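Local coordinates for Esterase/lipase (Lactobacillus rhamnosus, PDB 4N5H), which probably hydrolyses carboxylic esters as an alpha/beta-hydrolase-fold enzyme, and may also transfer acyl groups, at residues Leu53-Pro58 and Ala98-Gly103; Arg30-Val35 and Tyr88-Ala93; Val140-Asp145 and Thr178-Val183; Ser122-Ser127 and Gly169-Asn174. The protein carries 1 engineered substitution. One frame throughout, in Å; residues are numbered along the deposited sequence.

Contact 1 (Leu53-Pro58 and Ala98-Gly103)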
# COMPACT_ATOMS: atom_id res chain seq x y z
N LEU A 53 21.34 -10.12 -2.89
CA LEU A 53 20.47 -11.05 -3.71
C LEU A 53 19.19 -11.35 -2.96
O LEU A 53 19.11 -11.20 -1.73
CB LEU A 53 21.23 -12.31 -4.21
CG LEU A 53 21.84 -13.16 -3.12
CD1 LEU A 53 20.81 -14.12 -2.48
CD2 LEU A 53 22.91 -14.07 -3.66
N ASN A 54 18.19 -11.84 -3.75
CA ASN A 54 16.95 -12.35 -3.22
C ASN A 54 16.85 -13.82 -3.60
O ASN A 54 17.32 -14.24 -4.69
CB ASN A 54 15.70 -11.67 -3.82
CG ASN A 54 15.58 -10.19 -3.45
OD1 ASN A 54 16.06 -9.71 -2.47
ND2 ASN A 54 14.92 -9.49 -4.30
N LEU A 55 16.15 -14.53 -2.73
CA LEU A 55 15.76 -15.94 -2.96
C LEU A 55 14.25 -16.06 -2.93
O LEU A 55 13.54 -15.51 -2.07
CB LEU A 55 16.36 -16.88 -1.93
CG LEU A 55 17.89 -16.74 -1.71
CD1 LEU A 55 18.38 -17.66 -0.64
CD2 LEU A 55 18.65 -16.98 -3.01
N TYR A 56 13.73 -16.92 -3.82
CA TYR A 56 12.28 -17.08 -3.98
C TYR A 56 11.97 -18.60 -4.02
O TYR A 56 12.73 -19.41 -4.59
CB TYR A 56 11.76 -16.49 -5.30
CG TYR A 56 12.21 -15.08 -5.60
CD1 TYR A 56 13.45 -14.80 -6.12
CD2 TYR A 56 11.30 -14.03 -5.45
CE1 TYR A 56 13.84 -13.50 -6.43
CE2 TYR A 56 11.67 -12.73 -5.80
CZ TYR A 56 12.97 -12.47 -6.26
OH TYR A 56 13.32 -11.19 -6.64
N TYR A 57 10.83 -18.96 -3.45
CA TYR A 57 10.41 -20.34 -3.36
C TYR A 57 8.86 -20.46 -3.40
O TYR A 57 8.13 -19.59 -3.04
CB TYR A 57 10.74 -20.84 -1.92
CG TYR A 57 12.17 -20.58 -1.44
CD1 TYR A 57 12.46 -19.43 -0.78
CD2 TYR A 57 13.18 -21.49 -1.61
CE1 TYR A 57 13.70 -19.15 -0.31
CE2 TYR A 57 14.45 -21.25 -1.13
CZ TYR A 57 14.71 -20.03 -0.46
OH TYR A 57 15.97 -19.81 0.05
N PRO A 58 8.43 -21.64 -3.83
CA PRO A 58 6.95 -21.86 -3.67
C PRO A 58 6.60 -21.83 -2.21
O PRO A 58 7.44 -22.22 -1.40
CB PRO A 58 6.81 -23.31 -4.25
CG PRO A 58 8.15 -23.90 -4.22
CD PRO A 58 9.16 -22.81 -4.31
N ALA A 98 13.46 -23.25 -6.92
CA ALA A 98 14.19 -22.39 -6.00
C ALA A 98 14.91 -21.39 -6.90
O ALA A 98 15.67 -21.72 -7.80
CB ALA A 98 15.18 -23.18 -5.19
N VAL A 99 14.64 -20.11 -6.68
CA VAL A 99 15.13 -19.06 -7.59
C VAL A 99 15.99 -18.06 -6.84
O VAL A 99 15.65 -17.54 -5.74
CB VAL A 99 13.93 -18.33 -8.27
CG1 VAL A 99 14.34 -17.28 -9.24
CG2 VAL A 99 12.94 -19.36 -8.88
N MET A 100 17.10 -17.70 -7.45
CA MET A 100 17.96 -16.66 -6.93
C MET A 100 18.07 -15.58 -7.98
O MET A 100 18.26 -15.85 -9.18
CB MET A 100 19.37 -17.28 -6.57
CG MET A 100 20.30 -16.20 -6.05
SD MET A 100 21.29 -15.21 -7.19
CE MET A 100 22.65 -16.29 -7.41
N GLY A 101 17.97 -14.34 -7.53
CA GLY A 101 18.26 -13.19 -8.40
C GLY A 101 19.15 -12.18 -7.68
O GLY A 101 18.87 -11.84 -6.56
N MET A 102 20.21 -11.72 -8.35
CA MET A 102 21.21 -10.89 -7.74
C MET A 102 21.18 -9.48 -8.27
O MET A 102 20.81 -9.24 -9.39
CB MET A 102 22.61 -11.50 -7.87
CG MET A 102 23.31 -11.27 -9.18
SD MET A 102 22.46 -11.92 -10.66
CE MET A 102 22.58 -13.70 -10.43
N GLY A 103 21.63 -8.57 -7.41
CA GLY A 103 22.12 -7.27 -7.83
C GLY A 103 23.55 -7.37 -8.30
O GLY A 103 24.23 -8.32 -7.99
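Leu-53 to Pro-58 and Ala-98 to Gly-103 are neighbouring strands in the mixed sheet of an alpha/beta-hydrolase, running antiparallel with their axes at 163°. In two hydrogen-bonded pairs, Asn-54 with Gly-101 and Tyr-56 with Val-99, each residue donates its N-H to the other's carbonyl. The bond from Asn-54 N to Gly-101 O, at 2.9 Å, is nearly straight. On one face of the sheet sit Leu-53, Leu-55, Met-100 and Met-102, flexible apolar chains suited to a buried layer. Met-100 runs its CG anti to the backbone N (chi1 179°) and then turns at chi2, which brings SD to 4.0 Å from CD2 of Leu-53; the two side chains cross at about a right angle. Leu-55, the residue paired with Met-100, closes on the same methionine, its CD2 lying 3.5 Å from Met-100 CG. The opposite face carries Asn-54, Tyr-56 and Val-99. Here the Tyr-56 ring turns its edge to the partner strand, CD1 standing 3.5 Å from the in-plane Val-99 O. CG1 of Val-99 touches the same ring carbon, 4.1 Å from Tyr-56 CD1. Asn-54 reaches along its own strand from ND2 to Tyr-56 OH in a weak bond of 3.3 Å, while its stronger partners are Arg-82, Asn-83 and the backbone N of Glu-40. An amide suits this place because it can accept and donate at once. Strand 35-42 flanks one partner and the parallel strand 66-72 the other, so the pair marks the change from antiparallel to parallel pairing seen near one edge of alpha/beta-hydrolase sheets.

Contact 2 (Arg30-Val35 and Tyr88-Ala93)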
# COMPACT_ATOMS: atom_id res chain seq x y z
N ARG A 30 -0.75 -7.73 -11.44
CA ARG A 30 -0.97 -8.87 -10.58
C ARG A 30 0.33 -9.48 -10.10
O ARG A 30 1.29 -9.63 -10.88
CB ARG A 30 -1.72 -9.95 -11.35
CG ARG A 30 -2.24 -11.11 -10.49
CD ARG A 30 -2.96 -12.08 -11.39
NE ARG A 30 -3.15 -13.35 -10.71
CZ ARG A 30 -3.40 -14.46 -11.33
NH1 ARG A 30 -3.63 -14.46 -12.64
NH2 ARG A 30 -3.51 -15.60 -10.60
N VAL A 31 0.38 -9.86 -8.84
CA VAL A 31 1.58 -10.55 -8.29
C VAL A 31 1.35 -12.03 -8.20
O VAL A 31 0.29 -12.44 -7.74
CB VAL A 31 1.85 -10.00 -6.90
CG1 VAL A 31 2.99 -10.68 -6.27
CG2 VAL A 31 2.07 -8.49 -6.94
N PRO A 32 2.37 -12.86 -8.55
CA PRO A 32 2.13 -14.28 -8.46
C PRO A 32 1.88 -14.68 -7.00
O PRO A 32 2.58 -14.21 -6.16
CB PRO A 32 3.43 -14.91 -9.07
CG PRO A 32 4.00 -13.84 -9.85
CD PRO A 32 3.63 -12.53 -9.23
N GLU A 33 0.90 -15.51 -6.79
CA GLU A 33 0.54 -15.92 -5.44
C GLU A 33 1.32 -17.23 -5.03
O GLU A 33 1.96 -17.95 -5.84
CB GLU A 33 -0.96 -16.31 -5.38
CG GLU A 33 -1.98 -15.27 -5.88
CD GLU A 33 -3.32 -15.88 -6.32
OE1 GLU A 33 -3.49 -16.19 -7.53
OE2 GLU A 33 -4.20 -16.08 -5.45
N ASP A 34 1.26 -17.49 -3.74
CA ASP A 34 1.76 -18.76 -3.26
C ASP A 34 3.28 -18.91 -3.36
O ASP A 34 3.81 -19.94 -3.71
CB ASP A 34 1.06 -19.91 -3.93
CG ASP A 34 -0.49 -19.81 -3.79
OD1 ASP A 34 -0.98 -19.48 -2.68
OD2 ASP A 34 -1.14 -20.06 -4.82
N VAL A 35 3.94 -17.79 -3.14
CA VAL A 35 5.43 -17.74 -3.13
C VAL A 35 5.91 -17.05 -1.85
O VAL A 35 5.20 -16.15 -1.33
CB VAL A 35 5.90 -16.95 -4.35
CG1 VAL A 35 7.41 -16.67 -4.36
CG2 VAL A 35 5.53 -17.76 -5.60
N TYR A 88 8.61 -11.79 -12.16
CA TYR A 88 9.04 -12.91 -13.02
C TYR A 88 9.66 -13.99 -12.18
O TYR A 88 9.34 -15.18 -12.33
CB TYR A 88 10.04 -12.40 -14.03
CG TYR A 88 10.76 -13.39 -14.91
CD1 TYR A 88 12.10 -13.64 -14.74
CD2 TYR A 88 10.09 -14.08 -15.92
CE1 TYR A 88 12.80 -14.50 -15.55
CE2 TYR A 88 10.78 -14.93 -16.75
CZ TYR A 88 12.14 -15.11 -16.62
OH TYR A 88 12.88 -15.92 -17.44
N CYS A 89 10.54 -13.61 -11.26
CA CYS A 89 11.15 -14.60 -10.34
C CYS A 89 10.11 -15.30 -9.49
O CYS A 89 10.20 -16.52 -9.29
CB CYS A 89 12.23 -13.97 -9.50
SG CYS A 89 13.75 -13.54 -10.42
N ARG A 90 9.14 -14.56 -8.93
CA ARG A 90 8.09 -15.22 -8.15
C ARG A 90 7.32 -16.21 -9.01
O ARG A 90 6.96 -17.32 -8.57
CB ARG A 90 7.09 -14.18 -7.64
CG ARG A 90 7.62 -13.24 -6.57
CD ARG A 90 6.70 -12.02 -6.37
NE ARG A 90 7.17 -11.27 -5.20
CZ ARG A 90 7.11 -9.91 -5.07
NH1 ARG A 90 6.53 -9.13 -5.96
NH2 ARG A 90 7.58 -9.34 -3.99
N TYR A 91 7.02 -15.81 -10.25
CA TYR A 91 6.32 -16.74 -11.14
C TYR A 91 7.09 -18.06 -11.28
O TYR A 91 6.55 -19.16 -11.12
CB TYR A 91 5.95 -16.19 -12.54
CG TYR A 91 5.30 -17.27 -13.34
CD1 TYR A 91 3.96 -17.65 -13.05
CD2 TYR A 91 6.00 -17.96 -14.33
CE1 TYR A 91 3.40 -18.71 -13.73
CE2 TYR A 91 5.39 -19.03 -14.98
CZ TYR A 91 4.13 -19.39 -14.66
OH TYR A 91 3.49 -20.42 -15.34
N LEU A 92 8.35 -17.94 -11.61
CA LEU A 92 9.12 -19.18 -11.79
C LEU A 92 9.12 -20.01 -10.51
O LEU A 92 8.94 -21.22 -10.55
CB LEU A 92 10.52 -18.85 -12.27
CG LEU A 92 10.67 -18.06 -13.54
CD1 LEU A 92 12.13 -17.71 -13.80
CD2 LEU A 92 10.00 -18.85 -14.70
N ALA A 93 9.34 -19.38 -9.36
CA ALA A 93 9.32 -20.09 -8.06
C ALA A 93 7.98 -20.78 -7.79
O ALA A 93 7.96 -21.91 -7.29
CB ALA A 93 9.63 -19.10 -6.89
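Val-31 approaches the guanidinium of Arg-90 obliquely, its CG1 lying 3.9 Å from NH1. The same guanidinium makes a cation-pi contact with Trp-37 and gives a hydrogen bond from NH1 to Asn-87, although Arg-90 is modelled in two conformers and its tip is accordingly less certain. Other flat groups lie nearby. Tyr-91, which takes part in the contact, sets its ring against that of Trp-285 with planes about 20° apart. As neighbours, the Tyr-88 ring has CD1 of Leu-92 over one face near the rim, and the guanidinium of Arg-30 takes Glu-33 OE1 at its edge, in plane, in a salt bridge of 3.1 Å from NH2.

Between the segments there is no hydrogen bond, and the fit is one of hydrocarbon on helix. Pro-32 has CG 3.6 Å from Tyr-91 N and 3.8 Å from Arg-90 CB. A proline, compact and with phi restricted by its ring, suits a loop pressed so close to a helix. Tyr-91 offers only its first carbon, CB standing 4.1 Å from Pro-32 CG, because its CG is anti to the backbone N (chi1 177°), which leads the side chain away from the loop. Val-35 lays both methyls on the side of the helix turned to the loop: CG2 lies 3.3 Å from Arg-90 O, and CG1 is 4.2 Å from Ala-93 CB, where a small residue admits the valine. The loop thus passes from helix 2-28 into strand 35-42 over helix 86-94, which also packs on Tyr-56 of strand 52-58, on strand 66-72 and on helix 288-311.

Contact 3 (Val140-Asp145 and Thr178-Val183)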
# COMPACT_ATOMS: atom_id res chain seq x y z
N VAL A 140 20.46 -26.73 -12.77
CA VAL A 140 20.55 -25.25 -12.69
C VAL A 140 20.18 -24.67 -14.04
O VAL A 140 20.83 -24.90 -15.06
CB VAL A 140 21.90 -24.73 -12.25
CG1 VAL A 140 21.94 -23.18 -12.18
CG2 VAL A 140 22.25 -25.32 -10.87
N LEU A 141 19.18 -23.79 -14.03
CA LEU A 141 18.82 -22.98 -15.19
C LEU A 141 19.37 -21.54 -14.96
O LEU A 141 18.97 -20.91 -13.97
CB LEU A 141 17.34 -22.89 -15.35
CG LEU A 141 16.74 -21.90 -16.34
CD1 LEU A 141 17.33 -22.01 -17.71
CD2 LEU A 141 15.22 -21.98 -16.41
N LEU A 142 20.25 -21.07 -15.82
CA LEU A 142 20.77 -19.71 -15.81
C LEU A 142 19.98 -18.92 -16.83
O LEU A 142 19.91 -19.36 -18.02
CB LEU A 142 22.20 -19.68 -16.15
CG LEU A 142 22.86 -18.29 -16.14
CD1 LEU A 142 22.87 -17.68 -14.77
CD2 LEU A 142 24.25 -18.36 -16.73
N THR A 143 19.38 -17.78 -16.44
CA THR A 143 18.61 -16.97 -17.37
C THR A 143 18.90 -15.53 -17.17
O THR A 143 19.27 -15.16 -16.07
CB THR A 143 17.15 -17.28 -17.33
OG1 THR A 143 16.52 -16.70 -18.47
CG2 THR A 143 16.55 -16.72 -16.10
N GLY A 144 18.85 -14.80 -18.26
CA GLY A 144 18.98 -13.36 -18.25
C GLY A 144 18.21 -12.71 -19.35
O GLY A 144 18.08 -13.27 -20.46
N ASP A 145 17.78 -11.47 -19.08
CA ASP A 145 17.03 -10.70 -20.09
C ASP A 145 17.78 -9.46 -20.53
O ASP A 145 18.32 -8.73 -19.67
CB ASP A 145 15.64 -10.29 -19.64
CG ASP A 145 15.64 -9.38 -18.49
OD1 ASP A 145 15.19 -8.19 -18.72
OD2 ASP A 145 15.98 -9.84 -17.35
N THR A 178 22.67 -26.40 -16.43
CA THR A 178 21.94 -27.37 -17.21
C THR A 178 21.42 -26.78 -18.54
O THR A 178 21.43 -27.44 -19.60
CB THR A 178 20.76 -27.91 -16.36
OG1 THR A 178 21.29 -28.39 -15.14
CG2 THR A 178 20.01 -29.03 -17.06
N LEU A 179 21.01 -25.52 -18.50
CA LEU A 179 20.47 -24.83 -19.63
C LEU A 179 20.75 -23.33 -19.39
O LEU A 179 20.67 -22.90 -18.24
CB LEU A 179 18.96 -25.02 -19.67
CG LEU A 179 18.18 -24.26 -20.76
CD1 LEU A 179 18.63 -24.53 -22.22
CD2 LEU A 179 16.66 -24.59 -20.65
N VAL A 180 21.02 -22.60 -20.43
CA VAL A 180 21.17 -21.17 -20.38
C VAL A 180 20.12 -20.57 -21.32
O VAL A 180 20.15 -20.72 -22.55
CB VAL A 180 22.54 -20.72 -20.78
CG1 VAL A 180 22.66 -19.24 -20.66
CG2 VAL A 180 23.61 -21.36 -19.94
N ALA A 181 19.16 -19.86 -20.71
CA ALA A 181 18.03 -19.27 -21.44
C ALA A 181 18.18 -17.74 -21.52
O ALA A 181 18.29 -17.06 -20.50
CB ALA A 181 16.73 -19.58 -20.82
N LEU A 182 18.25 -17.26 -22.74
CA LEU A 182 18.48 -15.82 -22.99
C LEU A 182 17.21 -15.22 -23.51
O LEU A 182 16.69 -15.67 -24.53
CB LEU A 182 19.61 -15.63 -23.95
CG LEU A 182 20.92 -16.35 -23.63
CD1 LEU A 182 21.93 -16.15 -24.76
CD2 LEU A 182 21.50 -16.00 -22.30
N VAL A 183 16.73 -14.18 -22.88
CA VAL A 183 15.50 -13.53 -23.30
C VAL A 183 15.88 -12.16 -23.93
O VAL A 183 16.32 -11.28 -23.23
CB VAL A 183 14.50 -13.29 -22.11
CG1 VAL A 183 13.24 -12.54 -22.52
CG2 VAL A 183 14.10 -14.62 -21.51
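Leu-141 and Leu-179 lie side by side and point the same way, as expected of matched residues on parallel strands, with CD1 of Leu-141 3.9 Å from CG of Leu-179. That methyl also touches the next residue on its face, Ala-181, whose CB is 4.0 Å from Leu-141 CD1. On the reverse face Leu-142 and Val-180 pair more loosely. Thr-143 stands on the face of Leu-141 but uses its branch differently: OG1, anti to the backbone N (chi1 -166°), bends over to the neighbouring strand and donates to Ala-181 O at 2.7 Å, from 44° above the carbonyl plane. The same oxygen receives Gly-144 N at 3.2 Å nearly along the C=O axis, and two donors therefore grip one buried carbonyl. A valine in place of Thr-143 keeps a branch but lacks the hydroxyl, and would probably cost Ala-181 O one of its two donors and set a methyl against it.

At the start of the pairing Thr-178, its OG1 beside its own backbone N (chi1 -54°), accepts from Val-140 N at 3.0 Å. Its backbone N returns a bond to Val-140 O of 2.7 Å, an exchange that closes the end of the ladder. At the other end CB of Asp-145 packs 4.0 Å from CB of Val-183, while its OD2 turns to Asn-85. Gly-144 and Asp-145 begin what is probably the nucleophile elbow, followed by Ser-146. A ladder of backbone bonds, reinforced by the threonine hydroxyl, would hold the strand end firmly where that turn departs, consistent with a precisely placed nucleophile.

Contact 4 (Ser122-Ser127 and Gly169-Asn174)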
# COMPACT_ATOMS: atom_id res chain seq x y z
N SER A 122 27.82 -13.93 -6.41
CA SER A 122 26.47 -14.41 -6.05
C SER A 122 26.35 -15.89 -6.33
O SER A 122 25.75 -16.62 -5.52
CB SER A 122 25.36 -13.64 -6.77
OG SER A 122 25.22 -13.95 -8.14
N LEU A 123 26.96 -16.39 -7.39
CA LEU A 123 26.90 -17.85 -7.68
C LEU A 123 27.69 -18.63 -6.62
O LEU A 123 27.27 -19.66 -6.14
CB LEU A 123 27.52 -18.18 -9.06
CG LEU A 123 26.92 -17.48 -10.28
CD1 LEU A 123 27.69 -17.86 -11.54
CD2 LEU A 123 25.54 -17.83 -10.47
N ARG A 124 28.90 -18.13 -6.27
CA ARG A 124 29.69 -18.71 -5.23
C ARG A 124 28.97 -18.73 -3.89
O ARG A 124 28.97 -19.74 -3.20
CB ARG A 124 31.05 -18.02 -5.08
CG ARG A 124 32.05 -18.87 -4.31
CD ARG A 124 33.53 -18.36 -4.47
NE ARG A 124 33.76 -17.83 -5.82
CZ ARG A 124 34.01 -18.57 -6.90
NH1 ARG A 124 34.24 -19.88 -6.78
NH2 ARG A 124 34.07 -17.98 -8.10
N TRP A 125 28.34 -17.63 -3.51
CA TRP A 125 27.50 -17.62 -2.34
C TRP A 125 26.47 -18.73 -2.38
O TRP A 125 26.29 -19.49 -1.42
CB TRP A 125 26.82 -16.26 -2.21
CG TRP A 125 26.10 -16.08 -0.90
CD1 TRP A 125 26.57 -15.51 0.24
CD2 TRP A 125 24.76 -16.46 -0.62
NE1 TRP A 125 25.63 -15.52 1.22
CE2 TRP A 125 24.47 -16.04 0.70
CE3 TRP A 125 23.75 -17.06 -1.38
CZ2 TRP A 125 23.25 -16.30 1.31
CZ3 TRP A 125 22.53 -17.26 -0.77
CH2 TRP A 125 22.31 -16.94 0.56
N LEU A 126 25.77 -18.82 -3.49
CA LEU A 126 24.73 -19.85 -3.60
C LEU A 126 25.34 -21.27 -3.49
O LEU A 126 24.70 -22.19 -2.94
CB LEU A 126 23.95 -19.68 -4.91
CG LEU A 126 22.60 -20.42 -4.98
CD1 LEU A 126 21.57 -19.84 -4.04
CD2 LEU A 126 22.05 -20.30 -6.43
N SER A 127 26.53 -21.47 -4.04
CA SER A 127 27.14 -22.79 -3.94
C SER A 127 27.43 -23.14 -2.49
O SER A 127 27.40 -24.29 -2.15
CB SER A 127 28.45 -22.86 -4.78
OG SER A 127 29.50 -22.18 -4.16
N GLY A 169 39.07 -12.32 -13.66
CA GLY A 169 39.38 -12.32 -12.23
C GLY A 169 38.33 -13.06 -11.40
O GLY A 169 38.07 -12.61 -10.29
N VAL A 170 37.87 -14.21 -11.88
CA VAL A 170 36.88 -15.05 -11.12
C VAL A 170 37.37 -16.47 -11.08
O VAL A 170 38.26 -16.80 -11.78
CB VAL A 170 35.45 -14.99 -11.75
CG1 VAL A 170 34.95 -13.58 -11.77
CG2 VAL A 170 35.40 -15.52 -13.17
N SER A 171 36.89 -17.21 -10.11
CA SER A 171 37.10 -18.66 -10.04
C SER A 171 35.85 -19.34 -10.51
O SER A 171 34.76 -18.85 -10.32
CB SER A 171 37.32 -19.03 -8.57
OG SER A 171 38.51 -18.44 -8.13
N ARG A 172 36.00 -20.53 -11.03
CA ARG A 172 34.83 -21.34 -11.39
C ARG A 172 34.04 -21.60 -10.10
O ARG A 172 34.57 -21.67 -9.00
CB ARG A 172 35.23 -22.65 -12.03
CG ARG A 172 35.96 -23.66 -11.17
CD ARG A 172 36.17 -25.04 -11.90
NE ARG A 172 34.96 -25.87 -11.66
CZ ARG A 172 34.02 -26.22 -12.55
NH1 ARG A 172 34.10 -25.87 -13.87
NH2 ARG A 172 32.98 -26.93 -12.12
N VAL A 173 32.74 -21.82 -10.28
CA VAL A 173 31.92 -22.24 -9.18
C VAL A 173 31.70 -23.76 -9.27
O VAL A 173 31.86 -24.37 -10.32
CB VAL A 173 30.59 -21.48 -9.07
CG1 VAL A 173 30.91 -20.01 -8.79
CG2 VAL A 173 29.71 -21.66 -10.31
N ASN A 174 31.32 -24.36 -8.15
CA ASN A 174 31.25 -25.82 -8.03
C ASN A 174 29.86 -26.37 -8.43
O ASN A 174 29.27 -27.24 -7.71
CB ASN A 174 31.61 -26.20 -6.57
CG ASN A 174 31.83 -27.69 -6.35
OD1 ASN A 174 31.62 -28.20 -5.20
ND2 ASN A 174 32.30 -28.39 -7.35
O HOH W 1 34.86 -15.72 -8.40
O HOH W 2 31.65 -22.64 -5.71
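Arg-124 clasps the loop of Ser-171 and Arg-172 by its guanidinium. NH1 donates to Arg-172 O at 2.9 Å, almost straight at 171°; the acceptor lies in the guanidinium plane, while the nitrogen stands above the carbonyl plane. NH2 points to Ser-171 O, modelled so close that the exact length is doubtful. The flat group is sandwiched: CG1 of Val-173 sits 3.5 Å above one face, toward the rim, and CB of Ser-171 lies over the opposite face, 3.4 Å from NH2. CG of Arg-124 is anti to its backbone N (chi1 -162°) and the chain bends at chi3, which swings NE toward the loop. Next to it, Leu-123 CB meets Val-173 CG1 at 3.9 Å, so that the valine's CG1 serves both the helix and the guanidinium. A long cationic side chain suits the place, since it can bring several N-H groups to carbonyls of an irregular loop. An alanine here would probably leave Ser-171 O and Arg-172 O without these donors and open a gap between Val-173 and Ser-171.

In the second shell, Ser-127 OG returns to Arg-124 O within the helix at 2.7 Å. A water donates to that hydroxyl and accepts from Asn-174 N, linking helix and loop again through Ser-127.

The loop itself starts at Gly-169, whose positive phi closes helix 162-168 in a Schellman motif, and leads toward strand 179-183. Helix 112-129 lies beside it, Leu-123 reaching inward to Val-155 of helix 147-158 and Ile-70 of strand 66-72, while Trp-125 meets His-275 of a third subunit.

In the fold
Contacts 1 and 3 belong to one sheet, their centres 14 Å apart without touching, and strand 66-72 lies between them. Contact 3, about 7 Å from the centre of the chain, leads to the probable nucleophile elbow with Ser-146, likely partner of His-278 and Asp-243 in a triad that Asp-145 touches. Tyr-88 of contact 2 looks toward contact 3, OH lying 3.9 Å from Thr-143 OG1. Contact 2 meets contact 1 where Cys-89 CB lies 3.5 Å from Tyr-56 CE1, and contact 4 meets it where Trp-125 CE3 lies 3.8 Å from Leu-53 CD2. The bound calcium ion is about 9 Å from the side chain of Ala-98.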